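Long-range contacts in amphinase-2 (Rana pipiens, PDB 2P7S), which cleaves RNA, including poly(U), poly(C) and ribosomal RNA, as a secreted cytotoxic endonuclease of the pancreatic ribonuclease family, more active towards CpA than UpA: residues D5-F11 against R101-H107; A62-K68 against I96-D102; S70-L76 against S90-I96. One frame throughout, in Å; residues are numbered along the deposited sequence.

Contact 1 (D5-F11 against R101-H107); sequences DREWEKF and RDNYPVH. With ACT (acetate ion), chain D.
W8 and F11 of helix 6-15 lie on P105 of strand 104-111, joining the N-terminal helix of the pancreatic ribonuclease fold to the strand that carries H107. The tight part is apolar. P105 CB sits over the centre of the F11 ring, 4.0 Å from its centroid. The P105 ring runs side by side with the W8 indole, and W8 CZ3 is 3.5 Å from P105 CD. W8 CG is anti to its N (chi1 170°), which lays one indole face against Y104 CD2 and, at the six-membered end, P105 CD. P105 O is buried and has no hydrogen-bond partner. The other side is polar and wet. R101 NH2 forms a salt bridge with D5 OD1 at 3.0 Å, reaching it from above the carboxylate plane. D5 OD2 accepts from W8 N, an Asx motif at the start of the helix. One water lies among D5, E7 and R101 NE; E7 also has a salt bridge to R65. A second joins E7 O to V106 O. H107, the probable proton donor of the active site, is at the exposed end. Its ND1 donates at 2.9 Å to O of an acetate ion, probably from the crystallisation liquor, which H15 NE2 also binds.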
loop_
_atom_site.group_PDB
_atom_site.type_symbol
_atom_site.label_atom_id
_atom_site.label_comp_id
_atom_site.label_asym_id
_atom_site.label_seq_id
_atom_site.Cartn_x
_atom_site.Cartn_y
_atom_site.Cartn_z
ATOM N N ASP A 5 8.173 -11.906 9.177
ATOM C CA ASP A 5 8.687 -11.959 7.776
ATOM C C ASP A 5 9.122 -10.558 7.331
ATOM O O ASP A 5 8.332 -9.611 7.383
ATOM C CB ASP A 5 7.599 -12.482 6.838
ATOM C CG ASP A 5 8.108 -12.704 5.435
ATOM O OD1 ASP A 5 8.626 -13.809 5.160
ATOM O OD2 ASP A 5 8.008 -11.767 4.608
ATOM N N ARG A 6 10.369 -10.437 6.880
ATOM C CA ARG A 6 10.920 -9.151 6.456
ATOM C C ARG A 6 10.166 -8.440 5.331
ATOM O O ARG A 6 9.859 -7.248 5.443
ATOM C CB ARG A 6 12.376 -9.323 6.064
ATOM N N GLU A 7 9.889 -9.153 4.245
ATOM C CA GLU A 7 9.178 -8.567 3.112
ATOM C C GLU A 7 7.778 -8.085 3.501
ATOM O O GLU A 7 7.335 -7.026 3.054
ATOM C CB GLU A 7 9.101 -9.576 1.958
ATOM C CG GLU A 7 10.459 -9.847 1.305
ATOM C CD GLU A 7 10.382 -10.845 0.159
ATOM O OE1 GLU A 7 10.073 -12.029 0.405
ATOM O OE2 GLU A 7 10.628 -10.443 -0.995
ATOM N N TRP A 8 7.090 -8.866 4.330
ATOM C CA TRP A 8 5.754 -8.516 4.816
ATOM C C TRP A 8 5.840 -7.253 5.672
ATOM O O TRP A 8 5.039 -6.330 5.514
ATOM C CB TRP A 8 5.190 -9.664 5.664
ATOM C CG TRP A 8 3.910 -9.375 6.446
ATOM C CD1 TRP A 8 3.649 -9.743 7.739
ATOM C CD2 TRP A 8 2.704 -8.756 5.962
ATOM N NE1 TRP A 8 2.365 -9.401 8.086
ATOM C CE2 TRP A 8 1.762 -8.795 7.016
ATOM C CE3 TRP A 8 2.327 -8.175 4.742
ATOM C CZ2 TRP A 8 0.464 -8.276 6.887
ATOM C CZ3 TRP A 8 1.034 -7.658 4.616
ATOM C CH2 TRP A 8 0.121 -7.714 5.684
ATOM N N GLU A 9 6.811 -7.218 6.582
ATOM C CA GLU A 9 6.977 -6.060 7.461
ATOM C C GLU A 9 7.199 -4.793 6.640
ATOM O O GLU A 9 6.637 -3.741 6.943
ATOM C CB GLU A 9 8.155 -6.268 8.421
ATOM C CG GLU A 9 7.932 -7.334 9.488
ATOM C CD GLU A 9 6.768 -7.018 10.419
ATOM O OE1 GLU A 9 6.610 -5.836 10.797
ATOM O OE2 GLU A 9 6.020 -7.954 10.787
ATOM N N LYS A 10 8.014 -4.899 5.595
ATOM C CA LYS A 10 8.288 -3.754 4.741
ATOM C C LYS A 10 7.014 -3.332 4.007
ATOM O O LYS A 10 6.749 -2.136 3.862
ATOM C CB LYS A 10 9.381 -4.092 3.726
ATOM C CG LYS A 10 9.831 -2.904 2.891
ATOM C CD LYS A 10 10.816 -3.329 1.819
ATOM C CE LYS A 10 11.229 -2.153 0.953
ATOM N NZ LYS A 10 12.135 -2.572 -0.155
ATOM N N PHE A 11 6.231 -4.310 3.550
ATOM C CA PHE A 11 4.986 -4.019 2.843
ATOM C C PHE A 11 4.007 -3.279 3.755
ATOM O O PHE A 11 3.398 -2.291 3.341
ATOM C CB PHE A 11 4.323 -5.309 2.343
ATOM C CG PHE A 11 3.023 -5.081 1.613
ATOM C CD1 PHE A 11 2.983 -5.051 0.223
ATOM C CD2 PHE A 11 1.839 -4.890 2.319
ATOM C CE1 PHE A 11 1.773 -4.834 -0.458
ATOM C CE2 PHE A 11 0.632 -4.673 1.653
ATOM C CZ PHE A 11 0.599 -4.644 0.261
ATOM N N ARG A 101 4.159 -13.827 -1.604
ATOM C CA ARG A 101 5.276 -14.752 -1.464
ATOM C C ARG A 101 4.558 -15.737 -0.555
ATOM O O ARG A 101 4.518 -15.555 0.662
ATOM C CB ARG A 101 6.459 -14.110 -0.739
ATOM C CG ARG A 101 7.755 -14.936 -0.803
ATOM C CD ARG A 101 7.702 -16.158 0.104
ATOM N NE ARG A 101 7.715 -15.785 1.518
ATOM C CZ ARG A 101 7.501 -16.633 2.521
ATOM N NH1 ARG A 101 7.254 -17.913 2.272
ATOM N NH2 ARG A 101 7.530 -16.200 3.776
ATOM N N ASP A 102 3.942 -16.746 -1.164
ATOM C CA ASP A 102 3.153 -17.718 -0.423
ATOM C C ASP A 102 2.020 -16.958 0.290
ATOM O O ASP A 102 1.215 -16.291 -0.368
ATOM C CB ASP A 102 4.028 -18.483 0.580
ATOM C CG ASP A 102 5.050 -19.389 -0.107
ATOM O OD1 ASP A 102 4.653 -20.189 -0.980
ATOM O OD2 ASP A 102 6.248 -19.303 0.227
ATOM N N ASN A 103 1.964 -17.023 1.620
ATOM C CA ASN A 103 0.889 -16.359 2.360
ATOM C C ASN A 103 1.131 -14.898 2.756
ATOM O O ASN A 103 0.297 -14.290 3.433
ATOM C CB ASN A 103 0.547 -17.180 3.613
ATOM C CG ASN A 103 1.731 -17.331 4.565
ATOM O OD1 ASN A 103 2.870 -17.574 4.143
ATOM N ND2 ASN A 103 1.460 -17.209 5.862
ATOM N N TYR A 104 2.250 -14.327 2.319
ATOM C CA TYR A 104 2.585 -12.942 2.663
ATOM C C TYR A 104 2.605 -11.912 1.529
ATOM O O TYR A 104 3.228 -12.129 0.496
ATOM C CB TYR A 104 3.961 -12.885 3.334
ATOM C CG TYR A 104 4.014 -13.480 4.716
ATOM C CD1 TYR A 104 4.565 -14.744 4.938
ATOM C CD2 TYR A 104 3.499 -12.782 5.805
ATOM C CE1 TYR A 104 4.598 -15.294 6.222
ATOM C CE2 TYR A 104 3.527 -13.321 7.082
ATOM C CZ TYR A 104 4.074 -14.573 7.284
ATOM O OH TYR A 104 4.078 -15.093 8.555
ATOM N N PRO A 105 1.907 -10.779 1.710
ATOM C CA PRO A 105 1.929 -9.758 0.653
ATOM C C PRO A 105 3.352 -9.196 0.676
ATOM O O PRO A 105 3.881 -8.905 1.753
ATOM C CB PRO A 105 0.914 -8.728 1.147
ATOM C CG PRO A 105 -0.075 -9.560 1.909
ATOM C CD PRO A 105 0.818 -10.522 2.673
ATOM N N VAL A 106 3.991 -9.055 -0.482
ATOM C CA VAL A 106 5.347 -8.522 -0.505
ATOM C C VAL A 106 5.536 -7.313 -1.417
ATOM O O VAL A 106 6.508 -6.577 -1.276
ATOM C CB VAL A 106 6.393 -9.621 -0.895
ATOM C CG1 VAL A 106 6.337 -10.765 0.110
ATOM C CG2 VAL A 106 6.135 -10.146 -2.300
ATOM N N HIS A 107 4.610 -7.088 -2.340
ATOM C CA HIS A 107 4.765 -5.948 -3.240
ATOM C C HIS A 107 3.428 -5.427 -3.733
ATOM O O HIS A 107 2.529 -6.200 -4.057
ATOM C CB HIS A 107 5.639 -6.349 -4.440
ATOM C CG HIS A 107 5.941 -5.221 -5.380
ATOM N ND1 HIS A 107 6.728 -4.145 -5.026
ATOM C CD2 HIS A 107 5.556 -5.000 -6.662
ATOM C CE1 HIS A 107 6.814 -3.310 -6.047
ATOM N NE2 HIS A 107 6.111 -3.806 -7.053
HETATM C C ACT D . 6.647 -2.975 -1.938
HETATM O O ACT D . 7.745 -3.114 -2.520
HETATM O OXT ACT D . 5.466 -2.717 -2.466
HETATM C CH3 ACT D . 6.675 -3.123 -0.423
HETATM O O HOH W 1 8.506 -13.254 2.146
HETATM O O HOH W 2 8.212 -6.043 0.767
#

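Contact 2 (A62-K68 against I96-D102); sequences ATGRVNK and ICITCRD
Strands 65-68 and 96-101 run antiparallel at 157°, with V66-C100 and K68-I98 as hydrogen-bonded pairs and R65-R101 and N67-T99 as non-hydrogen-bonded pairs. C100 N to V66 O is the shortest of the backbone bonds, at 2.7 Å. Beyond the strand end, D102 N donates to G64 O. The side chain of D102 returns the grip: its OD1 accepts from G64 N at 3.0 Å, from above the carboxylate plane. D102 therefore holds both the N and the O of G64, whose positive phi suits a glycine.

R65, N67, T99 and R101 share one face of the sheet. T99 OG1 donates to N67 OD1 at 2.7 Å, with the donor tilted from the amide carbonyl plane. T99 OG1 is anti to its carbonyl carbon (chi1 -56°), and this turns the hydroxyl across to N67. The extended R65 chain crosses R101 at a slant and lays one guanidinium face on R101 CG, towards the rim of the group, with R101 CG 3.6 Å from R65 CZ. The two guanidinium planes are 68° apart, so they do not stack. Their charges have separate partners, E7 for R65 and D5 for R101.

V66, K68, I98 and C100 take the other face. C100 SG lies 3.7 Å from K68 CG. The K68 chain bends at chi2, and its amine leads away from strand 96-101. A62 CB packs on C100 CB at 3.9 Å. C100 is disulfide-bonded to C59, just before the 62-68 segment, so a covalent link backs the strand pair. At the other end, C97 is disulfide-bonded to the C-terminal residue C114. This is the disulfide-braced antiparallel sheet of the pancreatic ribonuclease fold, with T99 next to H107.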
loop_
_atom_site.group_PDB
_atom_site.type_symbol
_atom_site.label_atom_id
_atom_site.label_comp_id
_atom_site.label_asym_id
_atom_site.label_seq_id
_atom_site.Cartn_x
_atom_site.Cartn_y
_atom_site.Cartn_z
ATOM N N ALA A 62 -2.323 -18.458 -2.105
ATOM C CA ALA A 62 -1.215 -18.312 -3.039
ATOM C C ALA A 62 -0.008 -19.186 -2.715
ATOM O O ALA A 62 0.350 -19.380 -1.551
ATOM C CB ALA A 62 -0.785 -16.848 -3.103
ATOM N N THR A 63 0.620 -19.714 -3.763
ATOM C CA THR A 63 1.807 -20.543 -3.610
ATOM C C THR A 63 2.916 -19.922 -4.458
ATOM O O THR A 63 2.691 -19.575 -5.623
ATOM C CB THR A 63 1.547 -22.001 -4.068
ATOM O OG1 THR A 63 1.196 -22.019 -5.456
ATOM C CG2 THR A 63 0.405 -22.614 -3.261
ATOM N N GLY A 64 4.102 -19.775 -3.868
ATOM C CA GLY A 64 5.225 -19.181 -4.572
ATOM C C GLY A 64 5.044 -17.679 -4.716
ATOM O O GLY A 64 4.150 -17.096 -4.101
ATOM N N ARG A 65 5.894 -17.043 -5.518
ATOM C CA ARG A 65 5.784 -15.605 -5.746
ATOM C C ARG A 65 4.850 -15.400 -6.931
ATOM O O ARG A 65 5.212 -15.688 -8.069
ATOM C CB ARG A 65 7.155 -14.999 -6.048
ATOM C CG ARG A 65 8.101 -14.979 -4.859
ATOM C CD ARG A 65 9.458 -14.397 -5.230
ATOM N NE ARG A 65 10.339 -14.261 -4.069
ATOM C CZ ARG A 65 10.151 -13.389 -3.080
ATOM N NH1 ARG A 65 9.111 -12.564 -3.100
ATOM N NH2 ARG A 65 11.009 -13.335 -2.070
ATOM N N VAL A 66 3.643 -14.913 -6.658
ATOM C CA VAL A 66 2.650 -14.687 -7.697
ATOM C C VAL A 66 1.763 -13.492 -7.379
ATOM O O VAL A 66 1.527 -13.178 -6.211
ATOM C CB VAL A 66 1.734 -15.917 -7.862
ATOM C CG1 VAL A 66 2.513 -17.071 -8.462
ATOM C CG2 VAL A 66 1.158 -16.313 -6.505
ATOM N N ASN A 67 1.271 -12.828 -8.422
ATOM C CA ASN A 67 0.390 -11.681 -8.240
ATOM C C ASN A 67 -1.026 -12.176 -7.994
ATOM O O ASN A 67 -1.476 -13.125 -8.637
ATOM C CB ASN A 67 0.405 -10.777 -9.480
ATOM C CG ASN A 67 1.693 -9.996 -9.612
ATOM O OD1 ASN A 67 2.586 -10.099 -8.768
ATOM N ND2 ASN A 67 1.795 -9.198 -10.670
ATOM N N LYS A 68 -1.719 -11.534 -7.060
ATOM C CA LYS A 68 -3.092 -11.902 -6.722
ATOM C C LYS A 68 -3.992 -10.673 -6.613
ATOM O O LYS A 68 -3.583 -9.645 -6.074
ATOM C CB LYS A 68 -3.127 -12.650 -5.382
ATOM C CG LYS A 68 -2.432 -14.007 -5.377
ATOM C CD LYS A 68 -3.180 -15.010 -6.245
ATOM C CE LYS A 68 -2.581 -16.408 -6.120
ATOM N NZ LYS A 68 -3.344 -17.410 -6.922
ATOM N N ILE A 96 -7.238 -4.339 -5.199
ATOM C CA ILE A 96 -5.826 -4.068 -5.381
ATOM C C ILE A 96 -5.149 -5.308 -5.921
ATOM O O ILE A 96 -5.654 -6.422 -5.776
ATOM C CB ILE A 96 -5.133 -3.634 -4.063
ATOM C CG1 ILE A 96 -5.258 -4.737 -3.005
ATOM C CG2 ILE A 96 -5.744 -2.329 -3.575
ATOM C CD1 ILE A 96 -4.526 -4.425 -1.697
ATOM N N CYS A 97 -4.015 -5.098 -6.573
ATOM C CA CYS A 97 -3.239 -6.178 -7.148
ATOM C C CYS A 97 -1.899 -6.162 -6.436
ATOM O O CYS A 97 -1.189 -5.153 -6.451
ATOM C CB CYS A 97 -3.040 -5.959 -8.655
ATOM S SG CYS A 97 -1.917 -7.191 -9.389
ATOM N N ILE A 98 -1.560 -7.279 -5.803
ATOM C CA ILE A 98 -0.308 -7.374 -5.066
ATOM C C ILE A 98 0.452 -8.637 -5.430
ATOM O O ILE A 98 -0.103 -9.564 -6.025
ATOM C CB ILE A 98 -0.557 -7.404 -3.533
ATOM C CG1 ILE A 98 -1.348 -8.660 -3.163
ATOM C CG2 ILE A 98 -1.316 -6.164 -3.093
ATOM C CD1 ILE A 98 -1.605 -8.811 -1.676
ATOM N N THR A 99 1.731 -8.666 -5.082
ATOM C CA THR A 99 2.539 -9.850 -5.328
ATOM C C THR A 99 2.602 -10.532 -3.975
ATOM O O THR A 99 2.836 -9.878 -2.959
ATOM C CB THR A 99 3.980 -9.516 -5.751
ATOM O OG1 THR A 99 3.959 -8.660 -6.897
ATOM C CG2 THR A 99 4.739 -10.795 -6.093
ATOM N N CYS A 100 2.369 -11.838 -3.969
ATOM C CA CYS A 100 2.411 -12.623 -2.746
ATOM C C CYS A 100 3.639 -13.511 -2.785
ATOM O O CYS A 100 4.107 -13.885 -3.863
ATOM C CB CYS A 100 1.202 -13.554 -2.647
ATOM S SG CYS A 100 -0.447 -12.809 -2.513
ATOM N N ARG A 101 4.159 -13.827 -1.604
ATOM C CA ARG A 101 5.276 -14.752 -1.464
ATOM C C ARG A 101 4.558 -15.737 -0.555
ATOM O O ARG A 101 4.518 -15.555 0.662
ATOM C CB ARG A 101 6.459 -14.110 -0.739
ATOM C CG ARG A 101 7.755 -14.936 -0.803
ATOM C CD ARG A 101 7.702 -16.158 0.104
ATOM N NE ARG A 101 7.715 -15.785 1.518
ATOM C CZ ARG A 101 7.501 -16.633 2.521
ATOM N NH1 ARG A 101 7.254 -17.913 2.272
ATOM N NH2 ARG A 101 7.530 -16.200 3.776
ATOM N N ASP A 102 3.942 -16.746 -1.164
ATOM C CA ASP A 102 3.153 -17.718 -0.423
ATOM C C ASP A 102 2.020 -16.958 0.290
ATOM O O ASP A 102 1.215 -16.291 -0.368
ATOM C CB ASP A 102 4.028 -18.483 0.580
ATOM C CG ASP A 102 5.050 -19.389 -0.107
ATOM O OD1 ASP A 102 4.653 -20.189 -0.980
ATOM O OD2 ASP A 102 6.248 -19.303 0.227
#

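Contact 3 (S70-L76 against S90-I96); sequences STQQFTL and SNTTNFI
This contact is an antiparallel strand pairing in the hairpin of strands 74-83 and 86-101, within the central sheet of the ribonuclease fold. F74 pairs with N94 and L76 with T92, each through two backbone bonds. The shortest, L76 N to T92 O, is 2.7 Å. Before the hairpin, S70 continues the join: S70 N donates to I96 O, and I96 N donates to S70 OG at 3.1 Å. S70 OG in turn donates to Q72 O. Its chi1 of 64° places it where it can serve both partners.

The buried part is apolar, although T92 and N94 share the face of F74 and L76. L76 CD1 meets I96 CG2 at 3.6 Å, and L76 CD2 touches that methyl. F74 CD1 reaches I96 CD1 more loosely. I48 of strand 45-49 touches all three. Outside, Q73 CG stands over the centre of the F95 ring, 3.8 Å from its centroid, a CH-pi contact. K113 adds a cation-pi contact to F95. A water bridges L76 O and T92 OG1.

The chemistry implies a divided contact. Backbone bonds fix the register, L76, F74 and I96 make the apolar part, and S70 OG takes over from a backbone carbonyl in receiving I96 N.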
loop_
_atom_site.group_PDB
_atom_site.type_symbol
_atom_site.label_atom_id
_atom_site.label_comp_id
_atom_site.label_asym_id
_atom_site.label_seq_id
_atom_site.Cartn_x
_atom_site.Cartn_y
_atom_site.Cartn_z
ATOM N N SER A 70 -7.308 -8.851 -5.040
ATOM C CA SER A 70 -8.096 -8.988 -3.822
ATOM C C SER A 70 -9.552 -9.199 -4.223
ATOM O O SER A 70 -9.999 -8.688 -5.246
ATOM C CB SER A 70 -7.975 -7.732 -2.951
ATOM O OG SER A 70 -8.527 -6.602 -3.603
ATOM N N THR A 71 -10.288 -9.957 -3.420
ATOM C CA THR A 71 -11.685 -10.221 -3.717
ATOM C C THR A 71 -12.569 -9.155 -3.087
ATOM O O THR A 71 -13.751 -9.035 -3.411
ATOM C CB THR A 71 -12.103 -11.624 -3.219
ATOM O OG1 THR A 71 -11.758 -11.773 -1.836
ATOM C CG2 THR A 71 -11.396 -12.699 -4.032
ATOM N N GLN A 72 -11.983 -8.373 -2.189
ATOM C CA GLN A 72 -12.701 -7.299 -1.519
ATOM C C GLN A 72 -12.077 -5.962 -1.911
ATOM O O GLN A 72 -10.928 -5.915 -2.352
ATOM C CB GLN A 72 -12.631 -7.493 -0.004
ATOM C CG GLN A 72 -11.221 -7.676 0.529
ATOM C CD GLN A 72 -11.183 -7.869 2.035
ATOM O OE1 GLN A 72 -11.719 -7.056 2.792
ATOM N NE2 GLN A 72 -10.540 -8.946 2.477
ATOM N N GLN A 73 -12.841 -4.884 -1.766
ATOM C CA GLN A 73 -12.352 -3.549 -2.100
ATOM C C GLN A 73 -11.834 -2.859 -0.840
ATOM O O GLN A 73 -12.343 -3.095 0.256
ATOM C CB GLN A 73 -13.473 -2.691 -2.702
ATOM C CG GLN A 73 -14.071 -3.198 -4.010
ATOM C CD GLN A 73 -15.046 -2.194 -4.622
ATOM O OE1 GLN A 73 -14.651 -1.107 -5.045
ATOM N NE2 GLN A 73 -16.325 -2.554 -4.663
ATOM N N PHE A 74 -10.828 -2.004 -0.998
ATOM C CA PHE A 74 -10.271 -1.265 0.134
ATOM C C PHE A 74 -10.289 0.228 -0.154
ATOM O O PHE A 74 -10.404 0.639 -1.307
ATOM C CB PHE A 74 -8.820 -1.679 0.412
ATOM C CG PHE A 74 -8.653 -3.125 0.760
ATOM C CD1 PHE A 74 -8.643 -4.099 -0.235
ATOM C CD2 PHE A 74 -8.509 -3.518 2.086
ATOM C CE1 PHE A 74 -8.490 -5.444 0.089
ATOM C CE2 PHE A 74 -8.357 -4.860 2.420
ATOM C CZ PHE A 74 -8.347 -5.823 1.419
ATOM N N THR A 75 -10.184 1.031 0.901
ATOM C CA THR A 75 -10.134 2.485 0.770
ATOM C C THR A 75 -8.658 2.774 0.516
ATOM O O THR A 75 -7.805 2.404 1.329
ATOM C CB THR A 75 -10.575 3.177 2.068
ATOM O OG1 THR A 75 -11.909 2.768 2.391
ATOM C CG2 THR A 75 -10.539 4.689 1.905
ATOM N N LEU A 76 -8.363 3.437 -0.601
ATOM C CA LEU A 76 -6.985 3.715 -0.998
ATOM C C LEU A 76 -6.612 5.170 -1.241
ATOM O O LEU A 76 -7.311 5.882 -1.958
ATOM C CB LEU A 76 -6.681 2.957 -2.284
ATOM C CG LEU A 76 -6.991 1.465 -2.317
ATOM C CD1 LEU A 76 -7.025 1.003 -3.765
ATOM C CD2 LEU A 76 -5.944 0.703 -1.520
ATOM N N SER A 90 -5.208 11.627 -3.923
ATOM C CA SER A 90 -6.480 11.129 -4.422
ATOM C C SER A 90 -6.867 9.893 -3.624
ATOM O O SER A 90 -6.014 9.110 -3.219
ATOM C CB SER A 90 -6.382 10.778 -5.908
ATOM O OG SER A 90 -5.631 9.602 -6.105
ATOM N N ASN A 91 -8.159 9.737 -3.392
ATOM C CA ASN A 91 -8.671 8.600 -2.643
ATOM C C ASN A 91 -9.749 7.890 -3.439
ATOM O O ASN A 91 -10.639 8.530 -4.005
ATOM C CB ASN A 91 -9.257 9.061 -1.313
ATOM C CG ASN A 91 -10.229 8.056 -0.733
ATOM O OD1 ASN A 91 -9.852 6.939 -0.382
ATOM N ND2 ASN A 91 -11.490 8.448 -0.637
ATOM N N THR A 92 -9.669 6.567 -3.474
ATOM C CA THR A 92 -10.639 5.764 -4.197
ATOM C C THR A 92 -10.857 4.463 -3.446
ATOM O O THR A 92 -10.081 4.105 -2.560
ATOM C CB THR A 92 -10.133 5.397 -5.605
ATOM O OG1 THR A 92 -9.022 4.498 -5.487
ATOM C CG2 THR A 92 -9.688 6.646 -6.368
ATOM N N THR A 93 -11.931 3.769 -3.791
ATOM C CA THR A 93 -12.225 2.476 -3.195
ATOM C C THR A 93 -12.113 1.568 -4.402
ATOM O O THR A 93 -12.679 1.857 -5.463
ATOM C CB THR A 93 -13.649 2.405 -2.630
ATOM O OG1 THR A 93 -14.590 2.621 -3.687
ATOM C CG2 THR A 93 -13.842 3.451 -1.546
ATOM N N ASN A 94 -11.368 0.483 -4.264
ATOM C CA ASN A 94 -11.179 -0.414 -5.391
ATOM C C ASN A 94 -10.480 -1.660 -4.889
ATOM O O ASN A 94 -10.121 -1.752 -3.713
ATOM C CB ASN A 94 -10.294 0.276 -6.433
ATOM C CG ASN A 94 -10.453 -0.308 -7.824
ATOM O OD1 ASN A 94 -10.972 -1.412 -7.997
ATOM N ND2 ASN A 94 -9.996 0.434 -8.827
ATOM N N PHE A 95 -10.300 -2.625 -5.782
ATOM C CA PHE A 95 -9.603 -3.844 -5.425
ATOM C C PHE A 95 -8.143 -3.466 -5.617
ATOM O O PHE A 95 -7.841 -2.384 -6.133
ATOM C CB PHE A 95 -9.950 -4.989 -6.385
ATOM C CG PHE A 95 -11.421 -5.167 -6.624
ATOM C CD1 PHE A 95 -12.101 -4.339 -7.515
ATOM C CD2 PHE A 95 -12.131 -6.163 -5.957
ATOM C CE1 PHE A 95 -13.468 -4.501 -7.739
ATOM C CE2 PHE A 95 -13.495 -6.332 -6.173
ATOM C CZ PHE A 95 -14.165 -5.500 -7.067
ATOM N N ILE A 96 -7.238 -4.339 -5.199
ATOM C CA ILE A 96 -5.826 -4.068 -5.381
ATOM C C ILE A 96 -5.149 -5.308 -5.921
ATOM O O ILE A 96 -5.654 -6.422 -5.776
ATOM C CB ILE A 96 -5.133 -3.634 -4.063
ATOM C CG1 ILE A 96 -5.258 -4.737 -3.005
ATOM C CG2 ILE A 96 -5.744 -2.329 -3.575
ATOM C CD1 ILE A 96 -4.526 -4.425 -1.697
HETATM O O HOH W 3 -6.508 5.723 -4.834
#

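In the fold
The chain starts in helix 6-15, whose first turns pack on strand 104-111. Contact 1 therefore closes the longest loop, about 90 residues. Within it, contact 2 brings 62-68 against 96-102, and contact 3, nested inside contact 2, joins 70-76 to 90-96 around the hairpin. No loops cross. Contacts 2 and 3 both use strand 86-101 and share I96, although their centres are about 17 Å apart. Contacts 1 and 2 share R101 and D102, and touch where V106 and H107 pair with T99 in a classic beta bulge. Contact 1 ties the N-terminal helix to strand 104-111; contacts 2 and 3 tie strands 65-69 and 74-83 to strand 86-101.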